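Local coordinates for putative uncharacterized protein ORP (Desulfovibrio gigas, PDB 2WFB) that is of unproven function but, as the orange protein, probably binds a mixed molybdenum-copper sulphide cluster, at residues R6-A11 with S66-L71; P14-L19 with T99-V104; P22-A27 with G74-K79; A28-V33 with E41-G46; V91-E96 with P113-P118. All blocks are in the same frame, centred on the assembly; numbering follows the deposited sequence.

In the fold
From the N terminus, strand 6-11 opens contact 1, and the loop behind it opens contact 2 (14-19) and contact 3 (22-27). Contact 4 then closes first, as the hairpin of strands 29-34 and 40-44, nested inside the loops of contacts 1, 2 and 3. Residues 66-71 close contact 1 by pairing beside strand 6-11, and residues 74-79 close contact 3, itself nested within contact 2. Contact 1 crosses both. Contact 5 opens at 91-96, on the edge strand 90-92, before helix 100-108 closes contact 2; these two therefore cross, and residues 113-118 finish contact 5. Contacts 1, 4 and 5 share one mixed sheet, contact 2 brings a helix onto it, and contact 3 joins two loops.

Contact 1: residues R6-A11 with S66-L71; sequences RIAVTA and SGAGVL
Ile7 and Val70 are paired across neighbouring parallel strands, their side chains side by side and pointing the same way, with Ile7 CG2 4.2 Å from Val70 CG1. Phe107 and Leu108 of helix 100-108 press on Ile7 from that side of the sheet. On the reverse face the single methyl of Ala8 sits between Ala68 and Leu71, over Val70 O: Ala8 CB lies 4.0 Å from Ala68 CB and 4.1 Å from Leu71 CD1. Leu71 holds CG anti to its backbone N (chi1 168°), and its side chain crosses that of Thr10 at about a right angle, CD1 meeting Thr10 CG2 at 4.1 Å. Phe24 packs on both of these residues.

Between the two faces run the backbone bonds. Ala8 N gives to Val70 O at 2.8 Å, while Arg6 O receives Gly69 N at 2.9 Å and, weakly, Val70 N. Where the strand begins, the bent chain of Arg6 curls over the C-terminal end of helix 55-66, closed by a Schellman motif at Gly67, whose phi is positive. Gly67 O stands over the centre of one guanidinium face, and Arg6 NH1 makes a weak, strongly bent bond (117°) to Ser66 O at 2.8 Å. The side chains on both faces are largely apolar and the strands are tied through their backbones, whereas at the Arg6 end a positive guanidinium probably complements the partial negative charge of a helix C terminus.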
# COMPACT_ATOMS: atom_id res chain seq x y z
N ARG A 6 -2.49 9.19 -6.00
CA ARG A 6 -2.13 7.81 -6.40
C ARG A 6 -2.09 6.96 -5.15
O ARG A 6 -1.21 7.10 -4.30
CB ARG A 6 -0.78 7.71 -7.12
CG ARG A 6 -0.45 8.87 -7.97
CD ARG A 6 -0.73 8.65 -9.43
NE ARG A 6 0.46 9.08 -10.18
CZ ARG A 6 1.41 8.25 -10.59
NH1 ARG A 6 1.28 6.94 -10.36
NH2 ARG A 6 2.47 8.71 -11.23
N ILE A 7 -3.09 6.11 -5.05
CA ILE A 7 -3.33 5.33 -3.84
C ILE A 7 -2.88 3.89 -4.11
O ILE A 7 -3.41 3.25 -4.99
CB ILE A 7 -4.82 5.35 -3.46
CG1 ILE A 7 -5.32 6.80 -3.33
CG2 ILE A 7 -5.02 4.52 -2.19
CD1 ILE A 7 -6.85 6.96 -3.28
N ALA A 8 -1.86 3.43 -3.37
CA ALA A 8 -1.43 2.04 -3.45
C ALA A 8 -2.14 1.22 -2.38
O ALA A 8 -2.27 1.64 -1.24
CB ALA A 8 0.07 1.94 -3.29
N VAL A 9 -2.60 0.04 -2.75
CA VAL A 9 -3.26 -0.83 -1.80
C VAL A 9 -2.59 -2.19 -1.91
O VAL A 9 -2.50 -2.72 -3.01
CB VAL A 9 -4.77 -0.97 -2.09
CG1 VAL A 9 -5.46 -1.82 -1.00
CG2 VAL A 9 -5.47 0.39 -2.19
N THR A 10 -2.11 -2.74 -0.78
CA THR A 10 -1.54 -4.09 -0.76
C THR A 10 -2.56 -5.12 -1.22
O THR A 10 -3.72 -5.09 -0.81
CB THR A 10 -0.97 -4.48 0.60
OG1 THR A 10 -1.98 -4.34 1.61
CG2 THR A 10 0.21 -3.58 0.95
N ALA A 11 -2.14 -6.03 -2.10
CA ALA A 11 -3.07 -6.88 -2.80
C ALA A 11 -2.53 -8.30 -2.94
O ALA A 11 -1.32 -8.52 -2.98
CB ALA A 11 -3.39 -6.30 -4.16
N SER A 66 6.64 4.04 -8.28
CA SER A 66 5.35 4.21 -8.93
C SER A 66 4.72 5.60 -8.67
O SER A 66 3.69 5.92 -9.24
CB SER A 66 4.40 3.08 -8.51
OG SER A 66 3.92 3.28 -7.20
N GLY A 67 5.34 6.42 -7.83
CA GLY A 67 4.81 7.73 -7.48
C GLY A 67 3.60 7.76 -6.56
O GLY A 67 2.85 8.74 -6.54
N ALA A 68 3.40 6.69 -5.78
CA ALA A 68 2.26 6.57 -4.87
C ALA A 68 2.36 7.57 -3.73
O ALA A 68 3.45 7.82 -3.25
CB ALA A 68 2.19 5.13 -4.29
N GLY A 69 1.25 8.14 -3.30
CA GLY A 69 1.30 9.06 -2.16
C GLY A 69 0.64 8.54 -0.89
O GLY A 69 0.83 9.09 0.21
N VAL A 70 -0.16 7.48 -1.06
CA VAL A 70 -0.90 6.86 0.04
C VAL A 70 -0.70 5.36 -0.11
O VAL A 70 -0.69 4.84 -1.23
CB VAL A 70 -2.41 7.13 -0.08
CG1 VAL A 70 -3.22 6.42 1.07
CG2 VAL A 70 -2.70 8.63 -0.06
N LEU A 71 -0.53 4.67 1.01
CA LEU A 71 -0.51 3.21 1.01
C LEU A 71 -1.57 2.70 1.99
O LEU A 71 -1.57 3.08 3.17
CB LEU A 71 0.86 2.69 1.42
CG LEU A 71 0.82 1.18 1.70
CD1 LEU A 71 0.93 0.39 0.40
CD2 LEU A 71 1.80 0.78 2.75

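Contact 2: residues P14-L19 with T99-V104; sequences PGLDGL and TVRQAV
Asp17 and Arg101 form a two-pronged salt bridge in which the guanidinium meets the carboxylate side-on. Arg101 NE donates to Asp17 OD1 at 2.9 Å, on the syn side of that oxygen, and Arg101 NH2 donates to Asp17 OD2 at 3.0 Å. Both bonds are nearly straight and lie close to the guanidinium plane, but the carboxylate is turned 36° from it, so that OD2 is approached from above its own plane. The grip depends on the arginine chain, which runs extended to CD and then turns at chi3 (-58°) to bring NE round. A water donates to Asp17 OD1 and hydrogen-bonds Thr99 OG1, linking the carboxylate to the start of the helix.

Two backbone bonds come next: Leu16 O accepts Arg101 N at 2.8 Å, and Gly18 O accepts Val100 N at 2.9 Å, nearly along the C=O axis. The loop thereby supplies carbonyls to N-H groups of the first helical turn. Thr99 OG1 takes a third, from Gln102 N, at 3.2 Å, and Gln102 OE1 accepts Thr99 N in return.

Around this polar frame, Leu16 CB lies 3.6 Å above one face of the guanidinium, offset toward its rim. Leu16 CD2 reaches Val100 CG1 at 4.2 Å, the two side chains crossing at about a right angle; Val31 of the sheet touches both residues. The reciprocal Thr99-Gln102 bonds are those of a capping box, here at the N terminus of helix 100-108, which packs on strands 6-11 and 29-34.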
# COMPACT_ATOMS: atom_id res chain seq x y z
N PRO A 14 -4.07 -9.28 -8.91
CA PRO A 14 -4.70 -8.17 -9.66
C PRO A 14 -6.22 -8.07 -9.45
O PRO A 14 -6.85 -9.07 -9.11
CB PRO A 14 -4.39 -8.48 -11.13
CG PRO A 14 -3.43 -9.66 -11.13
CD PRO A 14 -3.57 -10.36 -9.80
N GLY A 15 -6.80 -6.88 -9.62
CA GLY A 15 -8.25 -6.72 -9.59
C GLY A 15 -8.75 -5.84 -8.46
O GLY A 15 -8.24 -5.92 -7.34
N LEU A 16 -9.75 -5.03 -8.75
CA LEU A 16 -10.30 -4.12 -7.76
C LEU A 16 -11.14 -4.82 -6.70
O LEU A 16 -11.36 -4.30 -5.63
CB LEU A 16 -11.09 -3.00 -8.43
CG LEU A 16 -10.26 -1.89 -9.09
CD1 LEU A 16 -11.16 -0.98 -9.91
CD2 LEU A 16 -9.49 -1.09 -8.05
N ASP A 17 -11.62 -6.03 -7.00
CA ASP A 17 -12.50 -6.70 -6.07
C ASP A 17 -11.87 -7.84 -5.29
O ASP A 17 -12.55 -8.50 -4.52
CB ASP A 17 -13.81 -7.10 -6.77
CG ASP A 17 -14.60 -5.87 -7.24
OD1 ASP A 17 -14.94 -4.99 -6.40
OD2 ASP A 17 -14.86 -5.79 -8.46
N GLY A 18 -10.56 -8.04 -5.45
CA GLY A 18 -9.81 -8.94 -4.56
C GLY A 18 -9.60 -8.27 -3.22
O GLY A 18 -9.74 -7.07 -3.10
N LEU A 19 -9.21 -9.04 -2.20
CA LEU A 19 -9.06 -8.50 -0.84
C LEU A 19 -7.75 -7.78 -0.68
O LEU A 19 -6.79 -8.13 -1.34
CB LEU A 19 -9.11 -9.64 0.19
CG LEU A 19 -10.42 -10.38 0.39
CD1 LEU A 19 -10.15 -11.57 1.29
CD2 LEU A 19 -11.47 -9.46 0.99
N THR A 99 -12.24 -5.48 0.37
CA THR A 99 -11.73 -5.54 -0.98
C THR A 99 -10.94 -4.28 -1.29
O THR A 99 -11.02 -3.28 -0.56
CB THR A 99 -12.82 -5.74 -2.07
OG1 THR A 99 -13.63 -4.58 -2.14
CG2 THR A 99 -13.70 -6.91 -1.77
N VAL A 100 -10.14 -4.33 -2.34
CA VAL A 100 -9.33 -3.18 -2.72
C VAL A 100 -10.25 -1.99 -3.00
O VAL A 100 -10.00 -0.89 -2.48
CB VAL A 100 -8.34 -3.50 -3.88
CG1 VAL A 100 -7.69 -2.20 -4.44
CG2 VAL A 100 -7.23 -4.48 -3.40
N ARG A 101 -11.32 -2.22 -3.75
CA ARG A 101 -12.27 -1.16 -4.06
C ARG A 101 -12.87 -0.53 -2.80
O ARG A 101 -12.97 0.69 -2.70
CB ARG A 101 -13.38 -1.70 -4.96
CG ARG A 101 -14.23 -0.63 -5.61
CD ARG A 101 -15.46 -1.23 -6.30
NE ARG A 101 -15.12 -2.22 -7.32
CZ ARG A 101 -14.78 -1.95 -8.58
NH1 ARG A 101 -14.71 -0.70 -9.04
NH2 ARG A 101 -14.52 -2.96 -9.40
N GLN A 102 -13.23 -1.37 -1.83
CA GLN A 102 -13.82 -0.90 -0.59
C GLN A 102 -12.83 -0.12 0.25
O GLN A 102 -13.22 0.82 0.90
CB GLN A 102 -14.38 -2.04 0.24
CG GLN A 102 -15.62 -2.73 -0.38
CD GLN A 102 -15.93 -4.04 0.30
OE1 GLN A 102 -15.06 -4.66 0.92
NE2 GLN A 102 -17.18 -4.48 0.19
N ALA A 103 -11.55 -0.52 0.28
CA ALA A 103 -10.56 0.21 1.06
C ALA A 103 -10.31 1.63 0.50
O ALA A 103 -10.18 2.60 1.26
CB ALA A 103 -9.25 -0.57 1.15
N VAL A 104 -10.25 1.74 -0.82
CA VAL A 104 -10.03 3.03 -1.46
C VAL A 104 -11.25 3.90 -1.18
O VAL A 104 -11.09 5.05 -0.76
CB VAL A 104 -9.79 2.91 -2.97
CG1 VAL A 104 -9.91 4.27 -3.61
CG2 VAL A 104 -8.41 2.31 -3.25
O HOH W 1 -15.61 -4.47 -3.88

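Contact 3: residues P22-A27 with G74-K79; sequences PRFGRA and GYVGPK. With PO4 (phosphate ion), chain D; ACT (acetate ion), chain E; PO4 (phosphate ion), chain B; PO4 (phosphate ion), chain C.
Pro22 and Tyr75 join two loops that follow strands of the sheet, beside a patch where phosphates gather on backbone N-H groups. Tyr75 N donates to Pro22 O at 2.8 Å. The same oxygen lies near the plane of the Tyr75 ring, at its edge, 3.5 Å from CD2, and Pro22 CB touches that ring atom more loosely. Gly74 passes so close that a CB on it would run into Pro22 O.

Phe24 to Ala27 form a type I beta turn, while Gly77 is the N-cap residue of helix 78-86. One phosphate spans the two: its O1 accepts Gly25 N at 3.0 Å and its O2 accepts Gly77 N at 2.7 Å. A water ties Phe24 N, Tyr75 O and that phosphate's O1 together. At the helix start Lys79 N donates to O2 of a second phosphate at 2.8 Å, and Arg26 holds a third through NE and NH2, the latter also bonded to Leu51 O. The ions probably come from the crystallisation liquor; such a set of donors could also suit an anionic cluster, although its site is not established here.

Phe24 holds CG anti to its backbone N (chi1 170°), and its ring leads away into the interior, where Ala59 and Leu63 of helix 55-66 and Ala80 and Leu84 of helix 78-86 pack against it. Its side chain runs beside that of Val76, CD2 to Val76 CG2 being 4.2 Å.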
# COMPACT_ATOMS: atom_id res chain seq x y z
N PRO A 22 -3.20 -8.44 4.05
CA PRO A 22 -2.86 -7.88 5.36
C PRO A 22 -1.38 -7.52 5.52
O PRO A 22 -1.03 -6.80 6.44
CB PRO A 22 -3.22 -9.01 6.35
CG PRO A 22 -3.98 -9.99 5.59
CD PRO A 22 -3.66 -9.83 4.14
N ARG A 23 -0.52 -8.01 4.63
CA ARG A 23 0.90 -7.79 4.80
C ARG A 23 1.38 -6.74 3.84
O ARG A 23 0.77 -6.50 2.79
CB ARG A 23 1.66 -9.08 4.56
CG ARG A 23 1.39 -10.08 5.62
CD ARG A 23 1.56 -11.43 5.06
NE ARG A 23 2.93 -11.79 5.24
CZ ARG A 23 3.60 -12.65 4.50
NH1 ARG A 23 3.04 -13.27 3.46
NH2 ARG A 23 4.85 -12.88 4.80
N PHE A 24 2.46 -6.08 4.22
CA PHE A 24 3.01 -5.03 3.38
C PHE A 24 4.25 -5.46 2.59
O PHE A 24 4.19 -5.59 1.38
CB PHE A 24 3.28 -3.74 4.16
CG PHE A 24 4.08 -2.75 3.36
CD1 PHE A 24 3.53 -2.18 2.20
CD2 PHE A 24 5.39 -2.44 3.70
CE1 PHE A 24 4.27 -1.29 1.43
CE2 PHE A 24 6.13 -1.56 2.93
CZ PHE A 24 5.54 -0.97 1.78
N GLY A 25 5.38 -5.67 3.28
CA GLY A 25 6.64 -5.97 2.60
C GLY A 25 6.59 -7.21 1.74
O GLY A 25 7.24 -7.27 0.68
N ARG A 26 5.79 -8.18 2.17
CA ARG A 26 5.66 -9.47 1.51
C ARG A 26 4.28 -9.67 0.88
O ARG A 26 3.87 -10.82 0.61
CB ARG A 26 6.05 -10.61 2.49
CG ARG A 26 7.53 -10.46 2.95
CD ARG A 26 8.01 -11.45 4.02
NE ARG A 26 9.38 -11.07 4.37
CZ ARG A 26 10.48 -11.47 3.72
NH1 ARG A 26 10.41 -12.30 2.69
NH2 ARG A 26 11.67 -11.04 4.12
N ALA A 27 3.56 -8.57 0.62
CA ALA A 27 2.36 -8.62 -0.21
C ALA A 27 2.68 -9.19 -1.58
O ALA A 27 3.79 -9.01 -2.10
CB ALA A 27 1.76 -7.21 -0.37
N GLY A 74 -2.83 -3.78 5.85
CA GLY A 74 -3.15 -4.30 7.17
C GLY A 74 -2.09 -3.88 8.18
O GLY A 74 -2.31 -2.99 8.99
N TYR A 75 -0.92 -4.53 8.09
CA TYR A 75 0.16 -4.37 9.07
C TYR A 75 1.44 -3.91 8.37
O TYR A 75 1.75 -4.36 7.25
CB TYR A 75 0.45 -5.71 9.79
CG TYR A 75 -0.75 -6.25 10.52
CD1 TYR A 75 -1.03 -5.82 11.82
CD2 TYR A 75 -1.64 -7.12 9.91
CE1 TYR A 75 -2.13 -6.27 12.50
CE2 TYR A 75 -2.77 -7.59 10.59
CZ TYR A 75 -3.00 -7.16 11.89
OH TYR A 75 -4.10 -7.59 12.61
N VAL A 76 2.20 -3.07 9.06
CA VAL A 76 3.51 -2.61 8.60
C VAL A 76 4.44 -2.46 9.81
O VAL A 76 4.06 -1.88 10.83
CB VAL A 76 3.40 -1.30 7.71
CG1 VAL A 76 2.49 -0.31 8.28
CG2 VAL A 76 4.78 -0.65 7.43
N GLY A 77 5.65 -3.00 9.68
CA GLY A 77 6.65 -3.00 10.76
C GLY A 77 7.45 -1.69 10.78
O GLY A 77 7.22 -0.82 9.93
N PRO A 78 8.37 -1.55 11.75
CA PRO A 78 9.06 -0.26 11.99
C PRO A 78 9.93 0.26 10.84
O PRO A 78 9.87 1.44 10.52
CB PRO A 78 9.94 -0.56 13.21
CG PRO A 78 9.23 -1.69 13.90
CD PRO A 78 8.73 -2.55 12.77
N LYS A 79 10.74 -0.59 10.24
CA LYS A 79 11.64 -0.12 9.21
C LYS A 79 10.87 0.21 7.92
O LYS A 79 11.18 1.20 7.24
CB LYS A 79 12.76 -1.13 8.99
CG LYS A 79 13.70 -1.22 10.22
CD LYS A 79 14.97 -2.00 9.91
CE LYS A 79 15.98 -1.87 11.07
NZ LYS A 79 17.27 -2.60 10.81
P PO4 D . 10.09 -4.29 9.42
O1 PO4 D . 9.30 -3.41 8.48
O2 PO4 D . 10.77 -3.40 10.42
O3 PO4 D . 9.18 -5.31 10.07
O4 PO4 D . 11.14 -5.04 8.65
C ACT E . 7.11 -14.23 1.81
O ACT E . 8.22 -13.94 1.35
OXT ACT E . 6.15 -14.56 1.07
CH3 ACT E . 6.97 -14.11 3.25
P PO4 B . 6.96 -5.55 6.87
O1 PO4 B . 5.62 -5.71 6.27
O2 PO4 B . 6.92 -4.37 7.78
O3 PO4 B . 7.32 -6.79 7.62
O4 PO4 B . 7.96 -5.32 5.77
P PO4 C . 10.80 -7.71 6.40
O1 PO4 C . 10.63 -6.28 5.95
O2 PO4 C . 11.33 -7.68 7.80
O3 PO4 C . 9.48 -8.44 6.26
O4 PO4 C . 11.77 -8.43 5.51
O HOH W 2 3.35 -6.50 7.05

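Contact 4: residues A28-V33 with E41-G46; sequences AGFVVV and EYVDNG
Phe30 and Val43 form a hydrogen-bonded pair in the antiparallel hairpin of strands 29-34 and 40-44, with Val43 N giving to Phe30 O at 2.8 Å and Phe30 N to Val43 O. Val32 pairs with Glu41 in the same way.

The tight part is made by Phe30, Val32, Val43 and Asn45, where Val32 CG2 meets Val43 CG2 at 3.7 Å. Helix 55-66 covers Phe30, Val43 and Asn45; Glu41 is the exposed end of this face. The Phe30 ring stands 46° from the Asn45 amide plane, CE2 being 3.8 Å from Asn45 CG. Ser48 OG bonds the amide's OD1, while Gly25 O and Ala27 O accept from ND2.

On the reverse face Val31 is covered by Leu16 and helix 100-108. Tyr42 holds CG anti to its backbone N (chi1 180°), and its ring reaches across to Gly29, CZ coming within 3.8 Å of Gly29 CA, while Val31 CG2 touches the ring edge. The looser, solvent side is the outer strand 40-44 and its Asp44 end. There Asn45 N gives to Ala28 O at 2.9 Å, and Asp44 OD2 accepts Gly46 N in an Asx turn. A water donates both to Ala28 O at 2.8 Å and to Asp44 OD1 at 3.2 Å.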
# COMPACT_ATOMS: atom_id res chain seq x y z
N ALA A 28 1.72 -9.86 -2.21
CA ALA A 28 1.91 -10.32 -3.61
C ALA A 28 2.19 -9.13 -4.56
O ALA A 28 2.98 -9.23 -5.51
CB ALA A 28 0.67 -11.15 -4.10
N GLY A 29 1.55 -8.00 -4.28
CA GLY A 29 1.67 -6.82 -5.11
C GLY A 29 0.80 -5.71 -4.57
O GLY A 29 0.28 -5.80 -3.45
N PHE A 30 0.64 -4.67 -5.39
CA PHE A 30 -0.09 -3.45 -5.03
C PHE A 30 -0.96 -3.08 -6.19
O PHE A 30 -0.49 -3.03 -7.32
CB PHE A 30 0.85 -2.27 -4.77
CG PHE A 30 2.00 -2.60 -3.87
CD1 PHE A 30 1.82 -2.69 -2.50
CD2 PHE A 30 3.26 -2.84 -4.39
CE1 PHE A 30 2.89 -3.03 -1.66
CE2 PHE A 30 4.33 -3.17 -3.55
CZ PHE A 30 4.13 -3.26 -2.19
N VAL A 31 -2.23 -2.85 -5.92
CA VAL A 31 -3.10 -2.23 -6.89
C VAL A 31 -2.97 -0.73 -6.64
O VAL A 31 -3.26 -0.24 -5.55
CB VAL A 31 -4.56 -2.68 -6.74
CG1 VAL A 31 -5.50 -1.86 -7.66
CG2 VAL A 31 -4.70 -4.14 -7.07
N VAL A 32 -2.49 -0.01 -7.65
CA VAL A 32 -2.28 1.43 -7.56
C VAL A 32 -3.39 2.14 -8.34
O VAL A 32 -3.56 1.88 -9.52
CB VAL A 32 -0.92 1.83 -8.17
CG1 VAL A 32 -0.71 3.36 -8.00
CG2 VAL A 32 0.21 1.05 -7.52
N VAL A 33 -4.14 3.02 -7.68
CA VAL A 33 -5.31 3.65 -8.31
C VAL A 33 -5.21 5.17 -8.27
O VAL A 33 -4.75 5.75 -7.28
CB VAL A 33 -6.67 3.24 -7.65
CG1 VAL A 33 -6.98 1.79 -7.91
CG2 VAL A 33 -6.64 3.45 -6.18
N GLU A 41 -3.62 0.14 -11.91
CA GLU A 41 -2.67 -0.84 -12.43
C GLU A 41 -2.28 -1.79 -11.30
O GLU A 41 -2.46 -1.46 -10.13
CB GLU A 41 -1.42 -0.16 -13.02
CG GLU A 41 -0.65 0.71 -12.02
CD GLU A 41 0.73 1.19 -12.50
OE1 GLU A 41 1.38 1.93 -11.72
OE2 GLU A 41 1.14 0.84 -13.63
N TYR A 42 -1.75 -2.96 -11.65
CA TYR A 42 -1.21 -3.89 -10.68
C TYR A 42 0.31 -3.90 -10.75
O TYR A 42 0.89 -4.12 -11.82
CB TYR A 42 -1.81 -5.30 -10.88
CG TYR A 42 -1.27 -6.31 -9.91
CD1 TYR A 42 -1.73 -6.36 -8.60
CD2 TYR A 42 -0.30 -7.23 -10.30
CE1 TYR A 42 -1.24 -7.29 -7.69
CE2 TYR A 42 0.22 -8.15 -9.41
CZ TYR A 42 -0.26 -8.18 -8.11
OH TYR A 42 0.23 -9.11 -7.24
N VAL A 43 0.95 -3.65 -9.62
CA VAL A 43 2.40 -3.60 -9.49
C VAL A 43 2.83 -4.86 -8.73
O VAL A 43 2.48 -5.04 -7.56
CB VAL A 43 2.88 -2.30 -8.76
CG1 VAL A 43 4.40 -2.29 -8.57
CG2 VAL A 43 2.48 -1.07 -9.55
N ASP A 44 3.54 -5.73 -9.44
CA ASP A 44 4.01 -7.00 -8.88
C ASP A 44 5.08 -6.79 -7.80
O ASP A 44 5.99 -5.99 -7.97
CB ASP A 44 4.54 -7.90 -10.01
CG ASP A 44 4.87 -9.28 -9.54
OD1 ASP A 44 3.93 -10.08 -9.40
OD2 ASP A 44 6.06 -9.56 -9.28
N ASN A 45 4.97 -7.50 -6.69
CA ASN A 45 5.92 -7.37 -5.58
C ASN A 45 6.69 -8.68 -5.32
O ASN A 45 7.19 -8.92 -4.21
CB ASN A 45 5.19 -6.91 -4.29
CG ASN A 45 6.15 -6.48 -3.20
OD1 ASN A 45 7.13 -5.78 -3.46
ND2 ASN A 45 5.89 -6.90 -1.97
N GLY A 46 6.79 -9.52 -6.35
CA GLY A 46 7.46 -10.83 -6.25
C GLY A 46 8.90 -10.77 -5.75
O GLY A 46 9.34 -11.63 -4.98
O HOH W 3 3.80 -11.65 -6.60

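Contact 5: residues V91-E96 with P113-P118; sequences VGQDLE and PMAAGP
Gln93 sets one face of its side-chain amide over the methyl of Ala115, whose CB is nearly equidistant from the flat group's atoms: 3.3 Å from Gln93 OE1, 3.4 Å from Gln93 CD and 3.6 Å from Gln93 NE2. At the amide's edge, Gly117 O lies close to its plane and accepts from Gln93 NE2 at 3.1 Å, with a fairly straight N-H. The chain reaches that far because it is extended beyond CG, with CD anti to CA (chi2 163°). Phe81 of helix 78-86 touches both Gln93 and Ala115.

Along the backbone, Ala115 N donates to Val91 O in a short, straight bond of 2.7 Å. The same carbonyl has a second, softer neighbour in Met114 CA, a C-H...O contact of 3.4 Å. Val91 CG1 only brushes Ala115 CB.

Two waters fill in where the backbones do not meet directly. One accepts from Val91 N and donates to Ala115 O; the other accepts from Gln93 N and donates to Pro113 O, 2.6 Å away. The C-terminal tail is thus held to strand 90-92 by one direct backbone bond, two water bridges and one side-chain amide. This places the tail beside an outermost strand of a sheet ordered 3-2-1-4-5, with its second strand antiparallel to both neighbours: the ribonuclease H-like topology expected for the nitrogenase-cofactor family.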
# COMPACT_ATOMS: atom_id res chain seq x y z
N VAL A 91 0.14 6.46 5.33
CA VAL A 91 -0.18 5.06 5.56
C VAL A 91 -1.51 4.92 6.27
O VAL A 91 -1.76 5.60 7.26
CB VAL A 91 0.92 4.36 6.39
CG1 VAL A 91 0.54 2.91 6.69
CG2 VAL A 91 2.27 4.43 5.63
N GLY A 92 -2.37 4.08 5.71
CA GLY A 92 -3.64 3.68 6.34
C GLY A 92 -3.46 2.23 6.75
O GLY A 92 -2.95 1.43 5.99
N GLN A 93 -3.85 1.90 7.97
CA GLN A 93 -3.65 0.55 8.51
C GLN A 93 -4.97 -0.14 8.79
O GLN A 93 -6.02 0.51 8.68
CB GLN A 93 -2.79 0.60 9.78
CG GLN A 93 -1.31 0.74 9.46
CD GLN A 93 -0.49 1.20 10.63
OE1 GLN A 93 -1.00 1.47 11.71
NE2 GLN A 93 0.81 1.32 10.42
N ASP A 94 -4.92 -1.43 9.12
CA ASP A 94 -6.07 -2.20 9.66
C ASP A 94 -7.18 -2.39 8.65
O ASP A 94 -8.36 -2.45 9.02
CB ASP A 94 -6.63 -1.57 10.95
CG ASP A 94 -5.55 -1.34 12.03
OD1 ASP A 94 -4.82 -2.30 12.38
OD2 ASP A 94 -5.44 -0.19 12.54
N LEU A 95 -6.81 -2.47 7.37
CA LEU A 95 -7.79 -2.59 6.29
C LEU A 95 -8.03 -4.02 5.77
O LEU A 95 -8.70 -4.21 4.75
CB LEU A 95 -7.47 -1.62 5.15
CG LEU A 95 -7.56 -0.16 5.60
CD1 LEU A 95 -6.74 0.74 4.71
CD2 LEU A 95 -9.01 0.32 5.67
N GLU A 96 -7.48 -5.02 6.46
CA GLU A 96 -7.70 -6.41 6.08
C GLU A 96 -9.18 -6.76 6.23
O GLU A 96 -9.89 -6.25 7.12
CB GLU A 96 -6.77 -7.35 6.85
CG GLU A 96 -7.05 -7.48 8.36
CD GLU A 96 -6.39 -6.41 9.26
OE1 GLU A 96 -5.78 -5.42 8.81
OE2 GLU A 96 -6.47 -6.58 10.49
N PRO A 113 -8.04 6.75 9.28
CA PRO A 113 -7.05 7.58 9.96
C PRO A 113 -5.65 7.31 9.41
O PRO A 113 -5.31 6.14 9.19
CB PRO A 113 -7.12 7.09 11.39
CG PRO A 113 -8.47 6.44 11.51
CD PRO A 113 -8.69 5.80 10.19
N MET A 114 -4.86 8.34 9.15
CA MET A 114 -3.50 8.08 8.73
C MET A 114 -2.72 7.62 9.96
O MET A 114 -2.89 8.16 11.06
CB MET A 114 -2.88 9.27 7.98
CG MET A 114 -3.56 9.57 6.59
SD MET A 114 -3.56 8.25 5.34
CE MET A 114 -5.04 7.32 5.71
N ALA A 115 -1.93 6.56 9.80
CA ALA A 115 -1.20 5.97 10.93
C ALA A 115 -0.02 6.82 11.32
O ALA A 115 0.63 7.42 10.46
CB ALA A 115 -0.75 4.57 10.60
N ALA A 116 0.27 6.85 12.63
CA ALA A 116 1.37 7.62 13.18
C ALA A 116 2.61 6.75 13.36
O ALA A 116 3.72 7.27 13.44
CB ALA A 116 0.97 8.27 14.50
N GLY A 117 2.42 5.43 13.42
CA GLY A 117 3.55 4.53 13.58
C GLY A 117 3.22 3.13 13.13
O GLY A 117 2.09 2.87 12.73
N PRO A 118 4.21 2.23 13.15
CA PRO A 118 3.95 0.85 12.74
C PRO A 118 2.95 0.18 13.68
O PRO A 118 2.83 0.58 14.84
CB PRO A 118 5.30 0.17 12.90
CG PRO A 118 6.07 1.01 13.81
CD PRO A 118 5.58 2.41 13.66
O HOH W 4 1.11 8.05 7.91
O HOH W 5 -4.73 3.67 9.83